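Local coordinates for protein precorrin-3 methylase (Rhodobacter capsulatus, PDB 3NUT) that probably transfers methyl groups from S-adenosyl-L-methionine to a corrin precursor in the vitamin B12 (adenosylcobalamin) pathway and binds S-adenosyl-L-homocysteine, at residues A[67-70]-A[71-75]; A[97-100]-A[101-104]. All coordinates share one frame; numbering follows the deposited sequence.

Contact 1: A[67-70]-A[71-75]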
ATOM      1  N   ARG A  67      -7.284  -8.960 -22.895  1.00 38.50           N
ATOM      2  CA  ARG A  67      -8.189  -9.566 -21.953  1.00 38.32           C
ATOM      3  C   ARG A  67      -9.119  -8.521 -21.336  1.00 36.67           C
ATOM      4  O   ARG A  67     -10.260  -8.823 -21.045  1.00 36.76           O
ATOM      5  CB  ARG A  67      -7.405 -10.289 -20.849  1.00 38.78           C
ATOM      6  CG  ARG A  67      -6.432  -9.364 -20.147  1.00 41.17           C
ATOM      7  CD  ARG A  67      -5.184 -10.099 -19.708  1.00 45.50           C
ATOM      8  NE  ARG A  67      -5.226 -10.429 -18.284  1.00 45.96           N
ATOM      9  CZ  ARG A  67      -4.294 -11.147 -17.665  1.00 45.78           C
ATOM     10  NH1 ARG A  67      -3.260 -11.615 -18.378  1.00 43.28           N
ATOM     11  NH2 ARG A  67      -4.408 -11.417 -16.354  1.00 41.20           N
ATOM     12  N   ALA A  68      -8.630  -7.305 -21.128  1.00 35.29           N
ATOM     13  CA  ALA A  68      -9.450  -6.250 -20.537  1.00 34.76           C
ATOM     14  C   ALA A  68     -10.547  -5.829 -21.497  1.00 34.33           C
ATOM     15  O   ALA A  68     -11.681  -5.670 -21.089  1.00 35.23           O
ATOM     16  CB  ALA A  68      -8.594  -5.060 -20.126  1.00 34.77           C
ATOM     17  N   THR A  69     -10.206  -5.681 -22.775  1.00 33.63           N
ATOM     18  CA  THR A  69     -11.170  -5.427 -23.844  1.00 33.18           C
ATOM     19  C   THR A  69     -12.208  -6.551 -23.887  1.00 33.14           C
ATOM     20  O   THR A  69     -13.422  -6.318 -24.033  1.00 32.67           O
ATOM     21  CB  THR A  69     -10.426  -5.289 -25.219  1.00 33.75           C
ATOM     22  OG1 THR A  69      -9.422  -4.255 -25.122  1.00 33.11           O
ATOM     23  CG2 THR A  69     -11.385  -4.979 -26.364  1.00 30.64           C
ATOM     24  N   HIS A  70     -11.735  -7.782 -23.739  1.00 32.76           N
ATOM     25  CA  HIS A  70     -12.642  -8.911 -23.777  1.00 32.57           C
ATOM     26  C   HIS A  70     -13.573  -8.894 -22.577  1.00 31.84           C
ATOM     27  O   HIS A  70     -14.765  -9.199 -22.711  1.00 31.78           O
ATOM     28  CB  HIS A  70     -11.860 -10.211 -23.819  1.00 33.22           C
ATOM     29  CG  HIS A  70     -12.719 -11.436 -23.797  1.00 34.47           C
ATOM     30  ND1 HIS A  70     -12.395 -12.556 -23.057  1.00 34.62           N
ATOM     31  CD2 HIS A  70     -13.879 -11.724 -24.434  1.00 33.07           C
ATOM     32  CE1 HIS A  70     -13.316 -13.483 -23.251  1.00 35.71           C
ATOM     33  NE2 HIS A  70     -14.230 -13.002 -24.077  1.00 34.89           N
ATOM     34  N   ALA A  71     -13.020  -8.547 -21.418  1.00 30.66           N
ATOM     35  CA  ALA A  71     -13.806  -8.375 -20.213  1.00 30.72           C
ATOM     36  C   ALA A  71     -14.929  -7.346 -20.441  1.00 30.60           C
ATOM     37  O   ALA A  71     -16.069  -7.571 -20.054  1.00 29.15           O
ATOM     38  CB  ALA A  71     -12.907  -7.936 -19.063  1.00 30.61           C
ATOM     39  N   LEU A  72     -14.583  -6.221 -21.084  1.00 30.83           N
ATOM     40  CA  LEU A  72     -15.562  -5.183 -21.392  1.00 31.67           C
ATOM     41  C   LEU A  72     -16.641  -5.700 -22.327  1.00 32.09           C
ATOM     42  O   LEU A  72     -17.813  -5.342 -22.178  1.00 32.73           O
ATOM     43  CB  LEU A  72     -14.901  -3.948 -22.005  1.00 31.65           C
ATOM     44  CG  LEU A  72     -13.925  -3.085 -21.216  1.00 30.32           C
ATOM     45  CD1 LEU A  72     -13.357  -2.074 -22.191  1.00 28.00           C
ATOM     46  CD2 LEU A  72     -14.636  -2.370 -20.065  1.00 30.31           C
ATOM     47  N   GLU A  73     -16.250  -6.559 -23.266  1.00 32.30           N
ATOM     48  CA  GLU A  73     -17.181  -7.067 -24.277  1.00 32.86           C
ATOM     49  C   GLU A  73     -18.191  -7.988 -23.665  1.00 33.21           C
ATOM     50  O   GLU A  73     -19.352  -8.010 -24.092  1.00 33.90           O
ATOM     51  CB  GLU A  73     -16.452  -7.822 -25.398  1.00 32.83           C
ATOM     52  CG  GLU A  73     -15.683  -6.933 -26.386  1.00 34.07           C
ATOM     53  CD  GLU A  73     -14.669  -7.731 -27.224  1.00 38.03           C
ATOM     54  OE1 GLU A  73     -14.668  -8.976 -27.158  1.00 41.45           O
ATOM     55  OE2 GLU A  73     -13.872  -7.128 -27.956  1.00 39.07           O
ATOM     56  N   MET A  74     -17.743  -8.778 -22.683  1.00 33.13           N
ATOM     57  CA  MET A  74     -18.622  -9.722 -22.003  1.00 32.52           C
ATOM     58  C   MET A  74     -19.613  -8.949 -21.126  1.00 32.03           C
ATOM     59  O   MET A  74     -20.781  -9.300 -21.052  1.00 31.34           O
ATOM     60  CB  MET A  74     -17.839 -10.721 -21.155  1.00 31.95           C
ATOM     61  CG  MET A  74     -16.896 -11.678 -21.910  1.00 34.13           C
ATOM     62  SD  MET A  74     -15.894 -12.708 -20.712  1.00 35.83           S
ATOM     63  CE  MET A  74     -16.947 -14.059 -20.768  1.00 31.47           C
ATOM     64  N   ALA A  75     -19.132  -7.889 -20.481  1.00 32.21           N
ATOM     65  CA  ALA A  75     -19.970  -7.092 -19.613  1.00 32.94           C
ATOM     66  C   ALA A  75     -21.112  -6.494 -20.421  1.00 33.51           C
ATOM     67  O   ALA A  75     -22.195  -6.278 -19.895  1.00 33.87           O
ATOM     68  CB  ALA A  75     -19.163  -6.013 -18.917  1.00 32.64           C
TER
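His70 and Met74 meet one turn apart on helix 65-76, an alpha-helix of the N-terminal half of this tetrapyrrole methylase, where it packs against the parallel sheet. Four consecutive i to i+4 hydrogen bonds run through this part of the helix. The carbonyl O of Arg67 accepts from Ala71 N at 2.8 Å, Ala68 O takes Leu72 N, Thr69 O takes Glu73 N, and His70 O takes Met74 N. The Glu73 bond is the most bent of the four, with an angle of 141° at the hydrogen. Among the side chains, Thr69 OG1 is hydrogen-bonded back to the carbonyl O of Leu65, so this hydroxyl finds its partner on its own helix; its methyl, CG2, lies 3.7 Å from Glu73 OE2. Arg67 turns off toward Asp60, with which its NH1 makes a weak, long ion pair. With CG anti to the backbone N (chi1 177°), the His70 imidazole reaches along the helix to the next turn, and Met74 SD settles over one face, 4.0 Å from the ring centroid: a Met-aromatic contact. Glu73 OE1 approaches the same ring at its edge, close to CD2, the carboxylate plane turned 75° from that of the imidazole. His70 NE2 and Glu73 OE1 stay 5.1 Å apart, too far for a direct bond. With an alanine here in place of His70 the imidazole would be gone, and the end of Met74, having lost the ring face it lies against, is likely to turn more freely. Ala71 and Met74 also reach strand 80-85, through Val81. Nearest to the sulfur in the imidazole is CE1, 3.7 Å from Met74 SD.

Contact 2: A[97-100]-A[101-104]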
ATOM      1  N   ALA A  97      -4.607  -1.281 -16.891  1.00 28.04           N
ATOM      2  CA  ALA A  97      -4.845  -1.862 -18.187  1.00 27.65           C
ATOM      3  C   ALA A  97      -6.314  -1.834 -18.583  1.00 27.81           C
ATOM      4  O   ALA A  97      -6.632  -1.666 -19.749  1.00 27.29           O
ATOM      5  CB  ALA A  97      -4.362  -3.291 -18.193  1.00 27.88           C
ATOM      6  N   LEU A  98      -7.207  -2.031 -17.620  1.00 27.79           N
ATOM      7  CA  LEU A  98      -8.637  -1.944 -17.916  1.00 26.91           C
ATOM      8  C   LEU A  98      -9.003  -0.533 -18.372  1.00 26.63           C
ATOM      9  O   LEU A  98      -9.772  -0.370 -19.334  1.00 26.21           O
ATOM     10  CB  LEU A  98      -9.506  -2.390 -16.725  1.00 26.23           C
ATOM     11  CG  LEU A  98     -11.027  -2.148 -16.829  1.00 25.11           C
ATOM     12  CD1 LEU A  98     -11.626  -2.983 -17.965  1.00 20.92           C
ATOM     13  CD2 LEU A  98     -11.746  -2.443 -15.502  1.00 22.49           C
ATOM     14  N   PHE A  99      -8.453   0.468 -17.699  1.00 26.39           N
ATOM     15  CA  PHE A  99      -8.738   1.854 -18.048  1.00 27.56           C
ATOM     16  C   PHE A  99      -8.034   2.248 -19.342  1.00 29.14           C
ATOM     17  O   PHE A  99      -8.587   3.036 -20.135  1.00 29.23           O
ATOM     18  CB  PHE A  99      -8.456   2.818 -16.893  1.00 26.40           C
ATOM     19  CG  PHE A  99      -9.327   2.558 -15.708  1.00 26.24           C
ATOM     20  CD1 PHE A  99     -10.695   2.721 -15.800  1.00 24.12           C
ATOM     21  CD2 PHE A  99      -8.789   2.089 -14.511  1.00 23.62           C
ATOM     22  CE1 PHE A  99     -11.511   2.451 -14.715  1.00 25.80           C
ATOM     23  CE2 PHE A  99      -9.598   1.822 -13.436  1.00 22.49           C
ATOM     24  CZ  PHE A  99     -10.946   1.985 -13.523  1.00 25.60           C
ATOM     25  N   GLU A 100      -6.863   1.658 -19.586  1.00 29.73           N
ATOM     26  CA  GLU A 100      -6.281   1.720 -20.937  1.00 31.27           C
ATOM     27  C   GLU A 100      -7.137   1.074 -22.041  1.00 30.82           C
ATOM     28  O   GLU A 100      -7.302   1.679 -23.092  1.00 30.95           O
ATOM     29  CB  GLU A 100      -4.856   1.180 -20.993  1.00 31.72           C
ATOM     30  CG  GLU A 100      -3.859   2.115 -20.378  1.00 36.59           C
ATOM     31  CD  GLU A 100      -2.473   1.485 -20.204  1.00 41.53           C
ATOM     32  OE1 GLU A 100      -2.115   1.176 -19.042  1.00 40.37           O
ATOM     33  OE2 GLU A 100      -1.756   1.327 -21.229  1.00 43.12           O
ATOM     34  N   ALA A 101      -7.663  -0.127 -21.827  1.00 29.30           N
ATOM     35  CA  ALA A 101      -8.537  -0.721 -22.826  1.00 29.10           C
ATOM     36  C   ALA A 101      -9.819   0.098 -23.028  1.00 28.93           C
ATOM     37  O   ALA A 101     -10.288   0.223 -24.127  1.00 28.91           O
ATOM     38  CB  ALA A 101      -8.875  -2.154 -22.471  1.00 28.99           C
ATOM     39  N   LEU A 102     -10.371   0.648 -21.944  1.00 29.20           N
ATOM     40  CA  LEU A 102     -11.506   1.538 -22.022  1.00 28.83           C
ATOM     41  C   LEU A 102     -11.248   2.828 -22.836  1.00 29.51           C
ATOM     42  O   LEU A 102     -12.030   3.182 -23.726  1.00 30.17           O
ATOM     43  CB  LEU A 102     -12.038   1.849 -20.614  1.00 28.19           C
ATOM     44  CG  LEU A 102     -13.204   2.849 -20.559  1.00 25.92           C
ATOM     45  CD1 LEU A 102     -14.493   2.224 -21.105  1.00 22.26           C
ATOM     46  CD2 LEU A 102     -13.395   3.421 -19.146  1.00 21.56           C
ATOM     47  N   GLU A 103     -10.161   3.522 -22.551  1.00 29.77           N
ATOM     48  CA  GLU A 103      -9.797   4.691 -23.328  1.00 31.27           C
ATOM     49  C   GLU A 103      -9.631   4.344 -24.829  1.00 31.63           C
ATOM     50  O   GLU A 103      -9.971   5.158 -25.696  1.00 31.31           O
ATOM     51  CB  GLU A 103      -8.536   5.347 -22.761  1.00 31.83           C
ATOM     52  CG  GLU A 103      -8.246   6.755 -23.280  1.00 35.69           C
ATOM     53  CD  GLU A 103      -7.417   6.770 -24.586  1.00 42.21           C
ATOM     54  OE1 GLU A 103      -7.432   7.819 -25.295  1.00 45.54           O
ATOM     55  OE2 GLU A 103      -6.761   5.742 -24.919  1.00 40.88           O
ATOM     56  N   ALA A 104      -9.140   3.144 -25.133  1.00 31.02           N
ATOM     57  CA  ALA A 104      -8.926   2.769 -26.536  1.00 31.10           C
ATOM     58  C   ALA A 104     -10.193   2.283 -27.214  1.00 31.07           C
ATOM     59  O   ALA A 104     -10.214   2.103 -28.442  1.00 31.18           O
ATOM     60  CB  ALA A 104      -7.847   1.712 -26.661  1.00 31.04           C
TER
HETATM   61  O   HOH W   1      -5.666   3.690 -24.280  1.00 26.74           O
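One methyl of Leu102, CD2, approaches the phenyl ring of Phe99 at its edge, near the ring plane, in a loose apolar contact 4.4 Å from Phe99 CD1. Leu102 has CG anti to the backbone N (chi1 177°), which brings that single methyl to the ring edge. Regular alpha-helical bonds tie the turns together, the straightest being Glu103 N to Phe99 O at 2.9 Å with 168° at the hydrogen. Glu100 is extended beyond CG, but with CG beside the backbone N its chain slants back toward the N-terminal end of the helix, against Leu65 of helix 65-76 and Tyr244 of the second subunit. Glu103 is instead bent at chi2 (-87°), which wraps its carboxylate round the side of the helix and brings OE2 to a water. This water donates to Glu100 O at 2.9 Å, so that carbonyl receives both the water and Ala104 N; the water's 2.4 Å approach to Glu103 OE2 is implausibly short and doubtful. Ala101, one turn after Ala97, presents only a methyl, small enough for close helix packing.

Leu98 points into the sheet, touching Val11 and Val13 of strand 10-15 and Ile113 of strand 113-116, while Ala97, Leu98 and Ala101 lean on helix 65-76. Phe99 covers Ile113 and Ile115, and its ring meets that of Trp242 of the second subunit, placing this helix between the sheet, helix 65-76 and the dimer partner.

Contact 1 comes first along the chain, on helix 65-76, and contact 2 follows on helix 94-104, with strand 80-85 between them. Their centres are 10 Å apart, and the helices pack directly against each other: Ala68 CB and Ala101 CB are 3.7 Å apart, as are Leu72 CD2 and Leu98 CD1, and Thr69 OG1 also rests on the Ala101 methyl. Small alanines thus bring the helices close beside the parallel sheet. Both lie on the same side of the chain's centre and belong to the tetrapyrrole methylase fold. Contact 2 alone also touches the second subunit, so helix 94-104 links helix 65-76 and the sheet to the dimer interface.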